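Local coordinates for protein beta-hexosaminidase (Neisseria gonorrhoeae, PDB 6JTJ) that probably cleaves terminal beta-1,4-linked N-acetylglucosamine from peptidoglycan fragments during cell-wall recycling, as a glycosyl hydrolase of family 3, at residues Ala254-His259 with Val290-Asp295. Sequence-based numbering, arbitrary orientation.
Sequences AVMPAH and VIFSDD
M256 reaches across to F292 from the neighbouring parallel strand. From CB, CG stands anti to the carbonyl carbon (chi1 -71°), and bends at chi2 and chi3 then bring SD and CE over to the other strand. SD lies 3.7 Å from F292 CB and 4.9 Å from the centroid of the F292 ring, an oblique Met-aromatic contact. The tip, CE, runs on to S293 O at 3.3 Å. The same side chain lies close to K210, a predicted substrate-binding residue, and to a bound N-acetylglucosamine. F292 also meets A254 CB with CE2, and V290 CG1 covers one face of its ring. Two backbone hydrogen bonds join the strands: V255 N to V290 O (2.9 Å) and F292 N to V255 O (3.1 Å). Further on the strands separate, and P257 CD packs on F292 O. There a water donates to both A258 O and D294 OD2. D294 is the predicted nucleophile. H259 ND1 is 3.1 Å from D294 OD2, with ring and carboxylate planes 73° apart. In the TIM barrel of this family 3 hydrolase, strand 254-257 lies between strands 208-212 and 290-295, and strand 321-323 follows. Helix 274-284 packs on V255 and I291.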
loop_
_atom_site.group_PDB
_atom_site.type_symbol
_atom_site.label_atom_id
_atom_site.label_comp_id
_atom_site.label_asym_id
_atom_site.label_seq_id
_atom_site.Cartn_x
_atom_site.Cartn_y
_atom_site.Cartn_z
ATOM N N ALA C 254 8.438 -17.689 -11.635
ATOM C CA ALA C 254 7.150 -17.054 -11.748
ATOM C C ALA C 254 7.270 -15.552 -11.683
ATOM O O ALA C 254 8.295 -14.994 -11.263
ATOM C CB ALA C 254 6.258 -17.528 -10.625
ATOM N N VAL C 255 6.182 -14.916 -12.058
ATOM C CA VAL C 255 6.048 -13.469 -12.030
ATOM C C VAL C 255 4.641 -13.137 -11.518
ATOM O O VAL C 255 3.690 -13.887 -11.797
ATOM C CB VAL C 255 6.306 -12.963 -13.450
ATOM C CG1 VAL C 255 5.479 -11.756 -13.786
ATOM C CG2 VAL C 255 7.795 -12.698 -13.653
ATOM N N MET C 256 4.535 -12.061 -10.742
ATOM C CA MET C 256 3.263 -11.459 -10.392
ATOM C C MET C 256 3.210 -10.127 -11.137
ATOM O O MET C 256 4.169 -9.362 -11.107
ATOM C CB MET C 256 3.123 -11.086 -8.902
ATOM C CG MET C 256 2.985 -12.249 -7.834
ATOM S SD MET C 256 1.375 -13.013 -7.643
ATOM C CE MET C 256 0.286 -11.659 -8.116
ATOM N N PRO C 257 2.077 -9.831 -11.783
ATOM C CA PRO C 257 1.992 -8.599 -12.547
ATOM C C PRO C 257 1.603 -7.427 -11.683
ATOM O O PRO C 257 0.975 -7.603 -10.640
ATOM C CB PRO C 257 0.889 -8.909 -13.555
ATOM C CG PRO C 257 -0.051 -9.759 -12.778
ATOM C CD PRO C 257 0.817 -10.584 -11.837
ATOM N N ALA C 258 1.979 -6.238 -12.125
ATOM C CA ALA C 258 1.540 -5.009 -11.473
ATOM C C ALA C 258 0.094 -4.708 -11.869
ATOM O O ALA C 258 -0.280 -4.851 -13.028
ATOM C CB ALA C 258 2.440 -3.851 -11.871
ATOM N N HIS C 259 -0.702 -4.290 -10.887
ATOM C CA HIS C 259 -2.028 -3.753 -11.141
ATOM C C HIS C 259 -1.858 -2.280 -11.486
ATOM O O HIS C 259 -2.123 -1.388 -10.674
ATOM C CB HIS C 259 -2.920 -3.950 -9.909
ATOM C CG HIS C 259 -4.365 -3.683 -10.156
ATOM N ND1 HIS C 259 -5.059 -4.119 -11.272
ATOM C CD2 HIS C 259 -5.254 -3.014 -9.392
ATOM C CE1 HIS C 259 -6.312 -3.707 -11.185
ATOM N NE2 HIS C 259 -6.455 -3.039 -10.052
ATOM N N VAL C 290 5.682 -19.423 -14.695
ATOM C CA VAL C 290 4.295 -19.097 -14.356
ATOM C C VAL C 290 4.053 -17.597 -14.414
ATOM O O VAL C 290 4.836 -16.795 -13.885
ATOM C CB VAL C 290 3.944 -19.552 -12.923
ATOM C CG1 VAL C 290 2.633 -18.935 -12.439
ATOM C CG2 VAL C 290 3.905 -21.059 -12.859
ATOM N N ILE C 291 2.958 -17.218 -15.060
ATOM C CA ILE C 291 2.421 -15.879 -14.895
ATOM C C ILE C 291 1.186 -16.021 -14.014
ATOM O O ILE C 291 0.167 -16.595 -14.453
ATOM C CB ILE C 291 2.078 -15.251 -16.239
ATOM C CG1 ILE C 291 3.332 -15.141 -17.101
ATOM C CG2 ILE C 291 1.474 -13.864 -16.041
ATOM C CD1 ILE C 291 3.061 -14.689 -18.522
ATOM N N PHE C 292 1.269 -15.535 -12.779
ATOM C CA PHE C 292 0.099 -15.437 -11.917
ATOM C C PHE C 292 -0.785 -14.258 -12.302
ATOM O O PHE C 292 -0.302 -13.295 -12.868
ATOM C CB PHE C 292 0.506 -15.250 -10.477
ATOM C CG PHE C 292 1.078 -16.470 -9.848
ATOM C CD1 PHE C 292 0.281 -17.583 -9.601
ATOM C CD2 PHE C 292 2.414 -16.515 -9.497
ATOM C CE1 PHE C 292 0.801 -18.704 -8.998
ATOM C CE2 PHE C 292 2.944 -17.643 -8.903
ATOM C CZ PHE C 292 2.138 -18.739 -8.651
ATOM N N SER C 293 -2.081 -14.322 -11.980
ATOM C CA SER C 293 -2.988 -13.186 -12.187
ATOM C C SER C 293 -2.881 -12.279 -10.971
ATOM O O SER C 293 -2.256 -12.635 -9.990
ATOM C CB SER C 293 -4.440 -13.662 -12.301
ATOM O OG SER C 293 -4.987 -13.950 -11.027
ATOM N N ASP C 294 -3.528 -11.125 -10.981
ATOM C CA ASP C 294 -3.721 -10.433 -9.660
ATOM C C ASP C 294 -4.814 -11.175 -8.901
ATOM O O ASP C 294 -5.499 -11.999 -9.499
ATOM C CB ASP C 294 -4.058 -8.929 -9.727
ATOM C CG ASP C 294 -4.283 -8.418 -11.124
ATOM O OD1 ASP C 294 -4.468 -9.259 -12.044
ATOM O OD2 ASP C 294 -4.257 -7.164 -11.275
ATOM N N ASP C 295 -4.990 -10.859 -7.616
ATOM C CA ASP C 295 -6.151 -11.343 -6.834
ATOM C C ASP C 295 -7.401 -10.792 -7.561
ATOM O O ASP C 295 -7.555 -9.566 -7.678
ATOM C CB ASP C 295 -6.077 -10.861 -5.372
ATOM C CG ASP C 295 -7.179 -11.460 -4.478
ATOM O OD1 ASP C 295 -7.922 -12.376 -4.907
ATOM O OD2 ASP C 295 -7.351 -10.954 -3.349
HETATM O O HOH W 1 -2.755 -6.167 -13.317
#